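Local atomic coordinates of Cag pathogenicity island protein (Cag10) (Helicobacter pylori 26695, PDB entry 6IQT), a protein that probably serves, as a VirB8 homologue, as an inner-membrane assembly component of the Cag type IV secretion system, this chain being its soluble NTF2-like domain. Residues E28-D32 and N93-E97; K37-L42 and Q56-C61; F80-V84 and I115-T119; I111-I115 and Y125-K129; T132-A138 and G153-I159. All blocks are in the same frame, centred on the assembly; numbering follows the deposited sequence.

Contact 1: E28-D32 and N93-E97; sequences EAVVD and NIQRE
Arg-96 reaches from its strand to the start of helix 30-43 and meets Asp-32 of its first turn and Glu-28 just before it, in quite different ways. The hydrogen-bonded salt bridge is with Asp-32. NH2 of Arg-96 lies 2.9 Å from OD1 of Asp-32, on the syn lone pair of that oxygen, and NH1 of Arg-96 comes to the same OD1 at 3.1 Å. The end-on pair of nitrogens thus converges on one oxygen, which sits in the guanidinium plane although the two flat groups are turned 42° apart; OD2 of Asp-32 accepts a further, weak bond from NH2 of Arg-96. A bend at chi3 (83°) turns the arginine head toward the helix.

Glu-28 is held by charge and stacking. Its carboxylate plane is 24° from that of the guanidinium, CG lies over one face near the rim, and OE2 is a long 3.9 Å from NE of Arg-96 with no N-H pointing at it.

Two methyls pack against the charged groups: CG1 of Val-31 touches NH1 of Arg-96 at 3.8 Å, and CD1 of Ile-94 slides past the Asp-32 carboxylate, 3.5 Å from OD1. Leu-107 of the neighbouring strand 105-117 packs on Val-31, Ile-94 and Arg-96.

With two acids around one base, the network ties the start of the helix to strand 84-98, outermost in this chain's sheet, and the arginine's positive charge probably eases the closeness of the two carboxylates.

Contact 2: K37-L42 and Q56-C61; sequences KFVSLL and QLMQYC
Leu-41 and Leu-57 bring two helices of the VirB8 domain, 30-43 and 50-59, close together, with their CA atoms only 5.8 Å apart. This is helix-helix packing on the sheet of an NTF2-like fold, without a hydrogen bond between the segments.

The tight side is apolar and buried. Phe-38 inserts its ring beside the end of the second helix: CE1 of Phe-38 meets CD1 of Leu-57 at 3.8 Å, while CD1 of the same ring touches CB of Tyr-60 at 3.7 Å. Leu-57 has CG anti to its backbone N (chi1 175°), which spreads its methyls between two neighbours, CD1 against Phe-38 and CD2 against CD1 of Leu-42. CD1 of Leu-41 comes obliquely to CD2 of Tyr-60, the two side chains crossing at about a right angle. Val-156 of strand 154-163 also packs on Phe-38, and Ile-159 on Leu-42.

Toward solvent the contact is looser. The aliphatic part of Lys-37 runs at about a right angle to the Tyr-60 side chain, its CG 3.8 Å from OH of Tyr-60, and OE1 of Gln-56 is 3.9 Å from both CE of Lys-37 and CD2 of Leu-41.

SG of Cys-61, a buried residue, meets Phe-38 at the ring edge, 5.3 Å from its centroid and 3.9 Å from CE1.

Contact 3: F80-V84 and I115-T119; sequences FVDKV and ITPDT
Val-84 and Pro-117 form an antiparallel non-hydrogen-bonded pair with their CA atoms 3.8 Å apart, and one backbone bond lies beside it, from N of Asp-118 to O of Lys-83. That bond is short at 2.6 Å but bent, with 134° at the hydrogen, and the donor stands above the carbonyl plane.

Val-84 carries the side-chain contact through a single methyl. With CG1 anti to the backbone N (chi1 -161°), this branch leans across the strands to CG2 of Ile-115, only 3.4 Å away and tighter than ordinary van der Waals contact. CG of Pro-117 touches the same methyl at 3.9 Å.

The pairing lies where the chain leaves helix 66-80, turns through Val-81 with its positive phi, and enters strand 84-98, the outermost strand of this chain's antiparallel sheet; its partner is the end of strand 105-117. Phe-80, at the end of that helix, brings CE1 within 4.2 Å of CG1 of Ile-115, and its ring also meets that of Tyr-45.

On the solvent side OD1 of Asp-118 is 3.6 Å from O of Lys-83 and 3.7 Å from C of Val-84, while OD2 has a long, weak ion pair with Lys-47. CG2 of Thr-119, in a poorly ordered residue, approaches CB of Lys-83.

Contact 4: I111-I115 and Y125-K129; sequences ITIKI and YITKK
Ile-111, Ile-113 and Ile-115 pair with Lys-129, Thr-127 and Tyr-125, and each pair exchanges two backbone hydrogen bonds. The shortest and straightest of the six runs from N of Ile-113 to O of Thr-127, 2.8 Å with 176° at the hydrogen. Every N-H and C=O of these six residues is therefore satisfied across the contact. Thr-112 and Lys-114, in the non-hydrogen-bonded pairs, turn their backbone groups to the other neighbour, bonding to Ile-89 and Glu-87 of strand 84-98, and Lys-128 bonds to Leu-164.

The carbonyls of Ile-111, Ile-113 and Thr-127 are also approached by CA-H groups, that of Ile-111 by CA of Lys-128 at 3.3 Å.

These segments are the half of a beta hairpin, strands 105-117 and 125-137, nearer its connecting loop; their directions differ by 157°. On the face of Ile-111 and Ile-113, helix 30-43 covers the strands through Phe-43.

Tyr-125 ends that face. Its CG sits between the backbone N and the carbonyl carbon (chi1 69°), which swings the ring across Ile-115; CG2 of Ile-115 makes a CH-pi contact over the ring, 4.0 Å from its centroid, and CD1 of Ile-115 touches CE1 of Tyr-125 at 3.5 Å.

Among polar side chains, OG1 of Thr-112 hydrogen-bonds to Ser-91, and its CG2 presses on CG2 of Ile-126 at 3.5 Å. Long, weak ion pairs join NZ of Lys-129 to Asp-163 and NZ of Lys-114 to Glu-87.

Contact 5: T132-A138 and G153-I159; sequences TIYYDFA and GFKVFDI
Phe-154 is the bump that fills the hollow between Tyr-135 and Phe-137. Its CG is anti to the backbone N (chi1 179°), which carries the ring across to the neighbouring strand, where CE1 of Phe-154 rests over the rim of the Tyr-135 face, 3.4 Å from CG of Tyr-135. The planes are 27° apart but displaced, with little of one ring above the other. Against Phe-137 it is T-shaped, with the edge of Phe-154 turned to the face of Phe-137 and the centroids 5.9 Å apart. CD1 of Ile-133 meets the ring at its edge, 3.8 Å from CZ of Phe-154, and Ala-34 and Thr-35 of helix 30-43 also pack on Phe-154.

The strands are antiparallel, and the register slips at a classic beta bulge: Phe-157 and Asp-158 both face Tyr-134. N of Phe-157 bonds to O of Tyr-134 at 2.7 Å, and N of Tyr-134 to O of Asp-158. From the bulge the Phe-157 ring brings CE1 to 3.9 Å from CB of Asp-136.

Tyr-134, Asp-136, Lys-155 and Asp-158 lie on the other face, CB of Asp-158 being 3.7 Å from CD1 of Tyr-134. Here Tyr-134 OH bonds to Asp-52 of the second subunit, and the Asp-158 carboxylate to Ser-46, Ser-49 and Arg-85 of that subunit.

In the fold
Contacts 2 and 5 are the buried ones, and they touch: the backbone of Tyr-60 pairs with that of Val-156, and the Gln-59 carbonyl takes a probable hydrogen bond from Lys-155, fixing the helices to the last strand. Contacts 1 and 3 lie at the surface, centres 31 Å apart on opposite sides of the chain's centre, both involving strand 84-98 or its start; one relies on charge, the other on a short strand pairing. Contact 4, partly buried, shares Ile-115 with contact 3 and strand 125-137 with contact 5. Helix 30-43 serves both contacts 1 and 2. Val-31 carries contact 1 onto the aromatic cluster of contact 5, and contacts 1 and 5 both touch the second subunit.

Contact 1: E28-D32 and N93-E97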
# COMPACT_ATOMS: atom_id res chain seq x y z
N GLU A 28 -1.90 -22.10 -6.03
CA GLU A 28 -3.07 -21.29 -5.71
C GLU A 28 -4.02 -22.19 -4.94
O GLU A 28 -4.65 -23.08 -5.52
CB GLU A 28 -3.77 -20.77 -6.96
CG GLU A 28 -2.94 -20.02 -7.97
CD GLU A 28 -3.73 -19.78 -9.25
OE1 GLU A 28 -4.96 -20.03 -9.22
OE2 GLU A 28 -3.15 -19.35 -10.27
N ALA A 29 -4.08 -21.96 -3.65
CA ALA A 29 -4.81 -22.67 -2.62
C ALA A 29 -3.94 -22.40 -1.41
O ALA A 29 -4.37 -21.76 -0.45
CB ALA A 29 -5.00 -24.18 -2.86
N VAL A 30 -2.67 -22.82 -1.49
CA VAL A 30 -1.73 -22.58 -0.39
C VAL A 30 -1.41 -21.09 -0.30
O VAL A 30 -1.39 -20.51 0.80
CB VAL A 30 -0.46 -23.43 -0.56
CG1 VAL A 30 0.63 -22.96 0.38
CG2 VAL A 30 -0.76 -24.89 -0.31
N VAL A 31 -1.15 -20.44 -1.44
CA VAL A 31 -0.88 -19.01 -1.43
C VAL A 31 -2.06 -18.25 -0.84
O VAL A 31 -1.90 -17.37 0.01
CB VAL A 31 -0.54 -18.51 -2.85
CG1 VAL A 31 -0.65 -16.99 -2.95
CG2 VAL A 31 0.87 -18.95 -3.25
N ASP A 32 -3.27 -18.60 -1.28
CA ASP A 32 -4.45 -17.87 -0.85
C ASP A 32 -4.72 -18.09 0.64
O ASP A 32 -5.10 -17.14 1.34
CB ASP A 32 -5.67 -18.29 -1.69
CG ASP A 32 -5.57 -17.80 -3.16
OD1 ASP A 32 -4.59 -17.12 -3.53
OD2 ASP A 32 -6.48 -18.08 -3.95
N ASN A 93 -11.78 -11.37 -4.91
CA ASN A 93 -10.87 -12.33 -5.51
C ASN A 93 -9.44 -11.79 -5.44
O ASN A 93 -9.22 -10.57 -5.40
CB ASN A 93 -11.29 -12.63 -6.96
CG ASN A 93 -11.41 -11.36 -7.83
OD1 ASN A 93 -12.25 -10.49 -7.58
ND2 ASN A 93 -10.57 -11.26 -8.85
N ILE A 94 -8.48 -12.70 -5.40
CA ILE A 94 -7.06 -12.36 -5.38
C ILE A 94 -6.52 -12.45 -6.81
O ILE A 94 -6.59 -13.51 -7.44
CB ILE A 94 -6.27 -13.30 -4.45
CG1 ILE A 94 -6.79 -13.21 -3.00
CG2 ILE A 94 -4.77 -13.03 -4.51
CD1 ILE A 94 -6.34 -14.43 -2.13
N GLN A 95 -5.98 -11.34 -7.31
CA GLN A 95 -5.30 -11.34 -8.60
C GLN A 95 -3.79 -11.45 -8.40
O GLN A 95 -3.24 -10.96 -7.41
CB GLN A 95 -5.64 -10.07 -9.38
CG GLN A 95 -7.13 -9.92 -9.57
CD GLN A 95 -7.48 -8.88 -10.59
OE1 GLN A 95 -7.60 -9.18 -11.78
NE2 GLN A 95 -7.63 -7.64 -10.14
N ARG A 96 -3.13 -12.12 -9.34
CA ARG A 96 -1.72 -12.43 -9.15
C ARG A 96 -0.95 -12.19 -10.43
O ARG A 96 -1.46 -12.37 -11.54
CB ARG A 96 -1.51 -13.88 -8.68
CG ARG A 96 -2.08 -14.96 -9.59
CD ARG A 96 -2.34 -16.21 -8.77
NE ARG A 96 -3.62 -16.10 -8.08
CZ ARG A 96 -3.84 -16.47 -6.82
NH1 ARG A 96 -2.86 -16.95 -6.08
NH2 ARG A 96 -5.05 -16.32 -6.31
N GLU A 97 0.31 -11.80 -10.26
CA GLU A 97 1.18 -11.55 -11.40
C GLU A 97 2.62 -11.70 -10.95
O GLU A 97 3.01 -11.13 -9.92
CB GLU A 97 0.92 -10.15 -11.97
CG GLU A 97 1.47 -9.90 -13.36
CD GLU A 97 0.72 -8.80 -14.11
OE1 GLU A 97 0.40 -9.01 -15.31
OE2 GLU A 97 0.43 -7.73 -13.53

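Contact 2: K37-L42 and Q56-C61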
# COMPACT_ATOMS: atom_id res chain seq x y z
N LYS A 37 -4.42 -15.78 6.19
CA LYS A 37 -3.91 -15.82 7.56
C LYS A 37 -3.05 -14.59 7.87
O LYS A 37 -3.16 -13.99 8.94
CB LYS A 37 -3.12 -17.11 7.78
CG LYS A 37 -2.78 -17.41 9.27
CD LYS A 37 -3.97 -17.11 10.17
CE LYS A 37 -3.83 -17.77 11.54
NZ LYS A 37 -5.03 -17.54 12.40
N PHE A 38 -2.20 -14.21 6.91
CA PHE A 38 -1.35 -13.03 7.07
C PHE A 38 -2.17 -11.77 7.23
O PHE A 38 -1.88 -10.94 8.10
CB PHE A 38 -0.42 -12.93 5.85
CG PHE A 38 0.40 -11.67 5.80
CD1 PHE A 38 1.57 -11.56 6.54
CD2 PHE A 38 0.01 -10.60 5.00
CE1 PHE A 38 2.35 -10.41 6.48
CE2 PHE A 38 0.78 -9.43 4.95
CZ PHE A 38 1.96 -9.34 5.70
N VAL A 39 -3.20 -11.60 6.40
CA VAL A 39 -4.07 -10.42 6.50
C VAL A 39 -4.75 -10.37 7.86
O VAL A 39 -4.83 -9.31 8.49
CB VAL A 39 -5.12 -10.43 5.36
CG1 VAL A 39 -6.30 -9.53 5.70
CG2 VAL A 39 -4.46 -10.02 4.02
N SER A 40 -5.28 -11.51 8.30
CA SER A 40 -5.90 -11.60 9.62
C SER A 40 -4.92 -11.22 10.73
O SER A 40 -5.27 -10.46 11.64
CB SER A 40 -6.43 -13.02 9.82
OG SER A 40 -7.06 -13.13 11.09
N LEU A 41 -3.68 -11.73 10.67
CA LEU A 41 -2.70 -11.43 11.71
C LEU A 41 -2.27 -9.96 11.68
O LEU A 41 -2.10 -9.34 12.74
CB LEU A 41 -1.47 -12.33 11.55
CG LEU A 41 -1.65 -13.83 11.83
CD1 LEU A 41 -0.44 -14.55 11.25
CD2 LEU A 41 -1.78 -14.09 13.33
N LEU A 42 -2.08 -9.39 10.49
CA LEU A 42 -1.53 -8.05 10.36
C LEU A 42 -2.57 -6.96 10.61
O LEU A 42 -2.29 -5.98 11.32
CB LEU A 42 -0.92 -7.88 8.96
CG LEU A 42 -0.29 -6.52 8.69
CD1 LEU A 42 0.89 -6.24 9.64
CD2 LEU A 42 0.16 -6.43 7.25
N GLN A 56 3.39 -15.14 15.46
CA GLN A 56 2.89 -15.76 14.23
C GLN A 56 3.11 -14.85 13.03
O GLN A 56 3.60 -15.30 11.99
CB GLN A 56 1.42 -16.13 14.39
CG GLN A 56 1.21 -17.37 15.28
CD GLN A 56 -0.20 -17.95 15.12
OE1 GLN A 56 -0.84 -17.76 14.09
NE2 GLN A 56 -0.68 -18.63 16.15
N LEU A 57 2.79 -13.57 13.17
CA LEU A 57 2.99 -12.61 12.08
C LEU A 57 4.43 -12.61 11.58
O LEU A 57 4.69 -12.65 10.37
CB LEU A 57 2.58 -11.21 12.56
CG LEU A 57 2.84 -10.05 11.60
CD1 LEU A 57 2.14 -10.31 10.28
CD2 LEU A 57 2.35 -8.74 12.22
N MSE A 58 5.39 -12.55 12.50
CA MSE A 58 6.82 -12.59 12.21
C MSE A 58 7.19 -13.78 11.30
O MSE A 58 8.03 -13.68 10.40
CB MSE A 58 7.59 -12.67 13.53
CG MSE A 58 7.58 -11.39 14.32
SE MSE A 58 8.17 -9.90 13.20
CE MSE A 58 6.48 -8.96 13.02
N GLN A 59 6.53 -14.92 11.54
CA GLN A 59 6.78 -16.15 10.78
C GLN A 59 6.36 -16.05 9.32
O GLN A 59 6.86 -16.82 8.48
CB GLN A 59 6.02 -17.31 11.43
CG GLN A 59 6.67 -17.84 12.67
CD GLN A 59 7.64 -18.93 12.34
OE1 GLN A 59 7.28 -20.11 12.31
NE2 GLN A 59 8.88 -18.54 12.04
N TYR A 60 5.45 -15.14 9.00
CA TYR A 60 5.00 -14.93 7.63
C TYR A 60 5.77 -13.84 6.89
O TYR A 60 5.41 -13.52 5.76
CB TYR A 60 3.51 -14.57 7.61
CG TYR A 60 2.65 -15.78 7.75
CD1 TYR A 60 2.30 -16.51 6.62
CD2 TYR A 60 2.24 -16.23 9.00
CE1 TYR A 60 1.52 -17.64 6.74
CE2 TYR A 60 1.46 -17.36 9.12
CZ TYR A 60 1.11 -18.07 7.99
OH TYR A 60 0.34 -19.20 8.09
N CYS A 61 6.80 -13.26 7.50
CA CYS A 61 7.52 -12.12 6.93
C CYS A 61 8.97 -12.49 6.65
O CYS A 61 9.65 -13.07 7.50
CB CYS A 61 7.48 -10.92 7.89
SG CYS A 61 5.85 -10.27 8.29

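Contact 3: F80-V84 and I115-T119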
# COMPACT_ATOMS: atom_id res chain seq x y z
N PHE A 80 -6.27 0.79 19.21
CA PHE A 80 -7.34 -0.06 19.71
C PHE A 80 -7.25 -0.36 21.21
O PHE A 80 -8.28 -0.65 21.83
CB PHE A 80 -7.36 -1.38 18.94
CG PHE A 80 -7.57 -1.22 17.47
CD1 PHE A 80 -8.44 -0.26 16.96
CD2 PHE A 80 -6.88 -2.03 16.58
CE1 PHE A 80 -8.62 -0.12 15.59
CE2 PHE A 80 -7.05 -1.89 15.21
CZ PHE A 80 -7.92 -0.94 14.71
N VAL A 81 -6.05 -0.28 21.80
CA VAL A 81 -5.76 -0.57 23.21
C VAL A 81 -6.59 -1.75 23.74
O VAL A 81 -6.68 -2.81 23.10
CB VAL A 81 -5.93 0.69 24.10
CG1 VAL A 81 -4.79 1.67 23.81
CG2 VAL A 81 -7.28 1.39 23.89
N ASP A 82 -7.17 -1.60 24.93
CA ASP A 82 -7.98 -2.65 25.54
C ASP A 82 -9.48 -2.41 25.35
O ASP A 82 -10.29 -3.01 26.06
CB ASP A 82 -7.66 -2.78 27.03
CG ASP A 82 -8.13 -1.58 27.85
OD1 ASP A 82 -7.98 -0.42 27.39
OD2 ASP A 82 -8.67 -1.80 28.96
N LYS A 83 -9.85 -1.56 24.39
CA LYS A 83 -11.23 -1.12 24.25
C LYS A 83 -11.87 -1.47 22.92
O LYS A 83 -13.09 -1.28 22.77
CB LYS A 83 -11.33 0.40 24.45
CG LYS A 83 -10.86 0.88 25.81
CD LYS A 83 -11.20 2.34 26.03
CE LYS A 83 -10.14 3.03 26.89
NZ LYS A 83 -8.92 3.41 26.12
N VAL A 84 -11.11 -1.96 21.93
CA VAL A 84 -11.63 -2.20 20.59
C VAL A 84 -11.06 -3.51 20.05
O VAL A 84 -9.90 -3.83 20.31
CB VAL A 84 -11.26 -1.05 19.62
CG1 VAL A 84 -12.17 -1.08 18.43
CG2 VAL A 84 -11.34 0.31 20.31
N ILE A 115 -14.50 -3.21 12.85
CA ILE A 115 -14.06 -2.68 14.13
C ILE A 115 -15.28 -2.60 15.05
O ILE A 115 -16.27 -1.95 14.72
CB ILE A 115 -13.37 -1.31 13.96
CG1 ILE A 115 -11.97 -1.51 13.38
CG2 ILE A 115 -13.31 -0.57 15.26
CD1 ILE A 115 -11.62 -0.55 12.27
N THR A 116 -15.23 -3.32 16.16
CA THR A 116 -16.30 -3.27 17.16
C THR A 116 -15.66 -2.95 18.50
O THR A 116 -14.84 -3.74 19.01
CB THR A 116 -17.10 -4.57 17.20
OG1 THR A 116 -16.25 -5.66 17.58
CG2 THR A 116 -17.71 -4.90 15.84
N PRO A 117 -15.93 -1.78 19.08
CA PRO A 117 -15.36 -1.47 20.39
C PRO A 117 -16.05 -2.24 21.50
O PRO A 117 -17.28 -2.40 21.51
CB PRO A 117 -15.58 0.04 20.52
CG PRO A 117 -15.64 0.51 19.10
CD PRO A 117 -16.44 -0.57 18.42
N ASP A 118 -15.24 -2.74 22.44
CA ASP A 118 -15.72 -3.47 23.61
C ASP A 118 -16.46 -2.58 24.60
O ASP A 118 -17.13 -3.10 25.50
CB ASP A 118 -14.55 -4.16 24.34
CG ASP A 118 -13.73 -5.05 23.42
OD1 ASP A 118 -13.72 -4.80 22.20
OD2 ASP A 118 -13.10 -6.01 23.91
N THR A 119 -16.36 -1.26 24.45
CA THR A 119 -16.91 -0.31 25.43
C THR A 119 -18.29 0.19 24.99
O THR A 119 -18.54 1.39 24.89
CB THR A 119 -15.94 0.85 25.62
OG1 THR A 119 -16.60 1.93 26.31
CG2 THR A 119 -15.40 1.35 24.28

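Contact 4: I111-I115 and Y125-K129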
# COMPACT_ATOMS: atom_id res chain seq x y z
N ILE A 111 -9.61 -5.73 1.17
CA ILE A 111 -9.92 -6.27 2.49
C ILE A 111 -10.99 -5.40 3.15
O ILE A 111 -11.17 -4.23 2.84
CB ILE A 111 -8.69 -6.38 3.42
CG1 ILE A 111 -8.13 -5.01 3.79
CG2 ILE A 111 -7.60 -7.25 2.81
CD1 ILE A 111 -7.11 -5.09 4.92
N THR A 112 -11.71 -6.02 4.07
CA THR A 112 -12.68 -5.33 4.89
C THR A 112 -12.28 -5.58 6.34
O THR A 112 -11.97 -6.71 6.71
CB THR A 112 -14.11 -5.83 4.60
OG1 THR A 112 -14.45 -5.52 3.24
CG2 THR A 112 -15.11 -5.17 5.50
N ILE A 113 -12.23 -4.51 7.13
CA ILE A 113 -11.88 -4.59 8.54
C ILE A 113 -13.12 -4.18 9.34
O ILE A 113 -13.63 -3.06 9.18
CB ILE A 113 -10.68 -3.71 8.89
CG1 ILE A 113 -9.49 -4.02 7.97
CG2 ILE A 113 -10.29 -3.89 10.36
CD1 ILE A 113 -8.26 -3.14 8.20
N LYS A 114 -13.61 -5.09 10.18
CA LYS A 114 -14.74 -4.80 11.05
C LYS A 114 -14.21 -4.43 12.43
O LYS A 114 -13.53 -5.24 13.08
CB LYS A 114 -15.71 -5.98 11.13
CG LYS A 114 -16.96 -5.68 11.97
CD LYS A 114 -18.00 -6.80 11.92
CE LYS A 114 -17.41 -8.16 12.30
NZ LYS A 114 -16.91 -8.19 13.71
N ILE A 115 -14.50 -3.21 12.85
CA ILE A 115 -14.06 -2.68 14.13
C ILE A 115 -15.28 -2.60 15.05
O ILE A 115 -16.27 -1.95 14.72
CB ILE A 115 -13.37 -1.31 13.96
CG1 ILE A 115 -11.97 -1.51 13.38
CG2 ILE A 115 -13.31 -0.57 15.26
CD1 ILE A 115 -11.62 -0.55 12.27
N TYR A 125 -18.02 -0.25 13.05
CA TYR A 125 -17.80 0.40 11.77
C TYR A 125 -16.85 -0.41 10.91
O TYR A 125 -15.97 -1.12 11.42
CB TYR A 125 -17.30 1.84 11.93
CG TYR A 125 -15.90 2.11 12.45
CD1 TYR A 125 -14.81 2.11 11.60
CD2 TYR A 125 -15.68 2.49 13.79
CE1 TYR A 125 -13.54 2.40 12.06
CE2 TYR A 125 -14.40 2.79 14.25
CZ TYR A 125 -13.35 2.75 13.40
OH TYR A 125 -12.09 3.04 13.88
N ILE A 126 -17.02 -0.28 9.60
CA ILE A 126 -16.28 -1.06 8.61
C ILE A 126 -15.32 -0.13 7.88
O ILE A 126 -15.71 0.98 7.48
CB ILE A 126 -17.24 -1.75 7.62
CG1 ILE A 126 -17.89 -2.97 8.27
CG2 ILE A 126 -16.53 -2.14 6.34
CD1 ILE A 126 -19.27 -3.29 7.73
N THR A 127 -14.07 -0.55 7.74
CA THR A 127 -13.15 0.13 6.84
C THR A 127 -12.74 -0.83 5.73
O THR A 127 -12.79 -2.05 5.90
CB THR A 127 -11.92 0.69 7.59
OG1 THR A 127 -11.05 -0.36 7.99
CG2 THR A 127 -12.36 1.47 8.83
N LYS A 128 -12.40 -0.27 4.57
CA LYS A 128 -12.03 -1.06 3.41
C LYS A 128 -10.72 -0.53 2.86
O LYS A 128 -10.47 0.67 2.91
CB LYS A 128 -13.14 -1.02 2.32
CG LYS A 128 -14.45 -1.72 2.72
CD LYS A 128 -15.66 -1.09 2.04
CE LYS A 128 -16.84 -0.94 3.01
NZ LYS A 128 -16.97 0.47 3.55
N LYS A 129 -9.88 -1.44 2.37
CA LYS A 129 -8.56 -1.09 1.85
C LYS A 129 -8.29 -1.92 0.60
O LYS A 129 -8.79 -3.04 0.47
CB LYS A 129 -7.44 -1.37 2.86
CG LYS A 129 -7.42 -0.47 4.11
CD LYS A 129 -6.47 -1.05 5.15
CE LYS A 129 -6.11 -0.03 6.22
NZ LYS A 129 -7.32 0.61 6.78

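Contact 5: T132-A138 and G153-I159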
# COMPACT_ATOMS: atom_id res chain seq x y z
N THR A 132 -1.76 -4.70 -1.71
CA THR A 132 -0.83 -5.38 -2.59
C THR A 132 0.25 -6.04 -1.74
O THR A 132 0.89 -5.37 -0.93
CB THR A 132 -0.16 -4.38 -3.55
OG1 THR A 132 -1.16 -3.66 -4.27
CG2 THR A 132 0.78 -5.09 -4.50
N ILE A 133 0.48 -7.34 -1.92
CA ILE A 133 1.61 -7.94 -1.21
C ILE A 133 2.53 -8.61 -2.23
O ILE A 133 2.11 -9.08 -3.28
CB ILE A 133 1.20 -8.96 -0.11
CG1 ILE A 133 0.71 -10.26 -0.71
CG2 ILE A 133 0.20 -8.38 0.93
CD1 ILE A 133 1.05 -11.46 0.14
N TYR A 134 3.81 -8.65 -1.88
CA TYR A 134 4.82 -9.33 -2.67
C TYR A 134 5.35 -10.49 -1.84
O TYR A 134 5.71 -10.31 -0.68
CB TYR A 134 5.95 -8.36 -3.03
CG TYR A 134 5.50 -7.18 -3.87
CD1 TYR A 134 4.88 -6.08 -3.29
CD2 TYR A 134 5.68 -7.17 -5.24
CE1 TYR A 134 4.46 -4.99 -4.08
CE2 TYR A 134 5.26 -6.12 -6.02
CZ TYR A 134 4.66 -5.03 -5.44
OH TYR A 134 4.26 -3.97 -6.24
N TYR A 135 5.41 -11.68 -2.44
CA TYR A 135 5.79 -12.86 -1.67
C TYR A 135 6.72 -13.76 -2.47
O TYR A 135 6.80 -13.70 -3.70
CB TYR A 135 4.56 -13.67 -1.19
CG TYR A 135 3.95 -14.51 -2.29
CD1 TYR A 135 2.96 -13.98 -3.11
CD2 TYR A 135 4.39 -15.82 -2.54
CE1 TYR A 135 2.40 -14.73 -4.14
CE2 TYR A 135 3.85 -16.56 -3.58
CZ TYR A 135 2.87 -16.02 -4.38
OH TYR A 135 2.32 -16.76 -5.41
N ASP A 136 7.42 -14.62 -1.73
CA ASP A 136 8.10 -15.77 -2.30
C ASP A 136 8.11 -16.86 -1.24
O ASP A 136 7.74 -16.63 -0.09
CB ASP A 136 9.51 -15.40 -2.77
CG ASP A 136 10.11 -16.43 -3.74
OD1 ASP A 136 9.45 -17.44 -4.09
OD2 ASP A 136 11.27 -16.21 -4.15
N PHE A 137 8.49 -18.08 -1.64
CA PHE A 137 8.60 -19.19 -0.69
C PHE A 137 10.06 -19.34 -0.26
O PHE A 137 10.96 -19.32 -1.09
CB PHE A 137 8.09 -20.50 -1.29
CG PHE A 137 6.59 -20.60 -1.32
CD1 PHE A 137 5.89 -21.05 -0.21
CD2 PHE A 137 5.88 -20.22 -2.45
CE1 PHE A 137 4.51 -21.14 -0.23
CE2 PHE A 137 4.49 -20.29 -2.47
CZ PHE A 137 3.81 -20.76 -1.37
N ALA A 138 10.27 -19.47 1.05
CA ALA A 138 11.62 -19.58 1.61
C ALA A 138 12.30 -20.88 1.20
O ALA A 138 12.02 -21.93 1.75
CB ALA A 138 11.58 -19.46 3.13
N GLY A 153 6.68 -22.20 4.42
CA GLY A 153 7.57 -21.08 4.21
C GLY A 153 7.08 -19.98 3.27
O GLY A 153 7.88 -19.44 2.51
N PHE A 154 5.79 -19.65 3.31
CA PHE A 154 5.31 -18.46 2.60
C PHE A 154 5.86 -17.21 3.27
O PHE A 154 5.65 -17.01 4.47
CB PHE A 154 3.78 -18.45 2.62
CG PHE A 154 3.14 -17.27 1.96
CD1 PHE A 154 2.83 -17.30 0.61
CD2 PHE A 154 2.77 -16.16 2.70
CE1 PHE A 154 2.20 -16.23 -0.00
CE2 PHE A 154 2.14 -15.07 2.08
CZ PHE A 154 1.86 -15.11 0.73
N LYS A 155 6.57 -16.36 2.51
CA LYS A 155 7.19 -15.16 3.09
C LYS A 155 6.79 -13.89 2.34
O LYS A 155 6.98 -13.81 1.13
CB LYS A 155 8.71 -15.28 3.09
CG LYS A 155 9.23 -16.49 3.87
CD LYS A 155 8.95 -16.34 5.35
CE LYS A 155 9.56 -17.55 6.10
NZ LYS A 155 9.33 -17.53 7.58
N VAL A 156 6.31 -12.89 3.08
CA VAL A 156 5.96 -11.59 2.53
C VAL A 156 7.20 -10.70 2.52
O VAL A 156 7.91 -10.60 3.52
CB VAL A 156 4.82 -10.93 3.34
CG1 VAL A 156 4.52 -9.52 2.82
CG2 VAL A 156 3.56 -11.82 3.30
N PHE A 157 7.45 -10.04 1.38
CA PHE A 157 8.60 -9.16 1.25
C PHE A 157 8.24 -7.69 1.23
O PHE A 157 9.11 -6.86 1.51
CB PHE A 157 9.38 -9.48 -0.03
CG PHE A 157 10.22 -10.71 0.07
CD1 PHE A 157 9.63 -11.97 0.13
CD2 PHE A 157 11.61 -10.62 0.09
CE1 PHE A 157 10.41 -13.12 0.23
CE2 PHE A 157 12.40 -11.77 0.18
CZ PHE A 157 11.80 -13.02 0.25
N ASP A 158 6.99 -7.36 0.93
CA ASP A 158 6.58 -5.97 0.84
C ASP A 158 5.07 -5.91 0.82
O ASP A 158 4.40 -6.89 0.50
CB ASP A 158 7.15 -5.30 -0.41
CG ASP A 158 7.55 -3.84 -0.16
OD1 ASP A 158 7.00 -3.21 0.78
OD2 ASP A 158 8.41 -3.33 -0.92
N ILE A 159 4.54 -4.72 1.13
CA ILE A 159 3.11 -4.48 1.10
C ILE A 159 2.88 -3.03 0.71
O ILE A 159 3.70 -2.15 1.00
CB ILE A 159 2.44 -4.82 2.46
CG1 ILE A 159 0.92 -4.90 2.32
CG2 ILE A 159 2.81 -3.80 3.54
CD1 ILE A 159 0.22 -5.37 3.61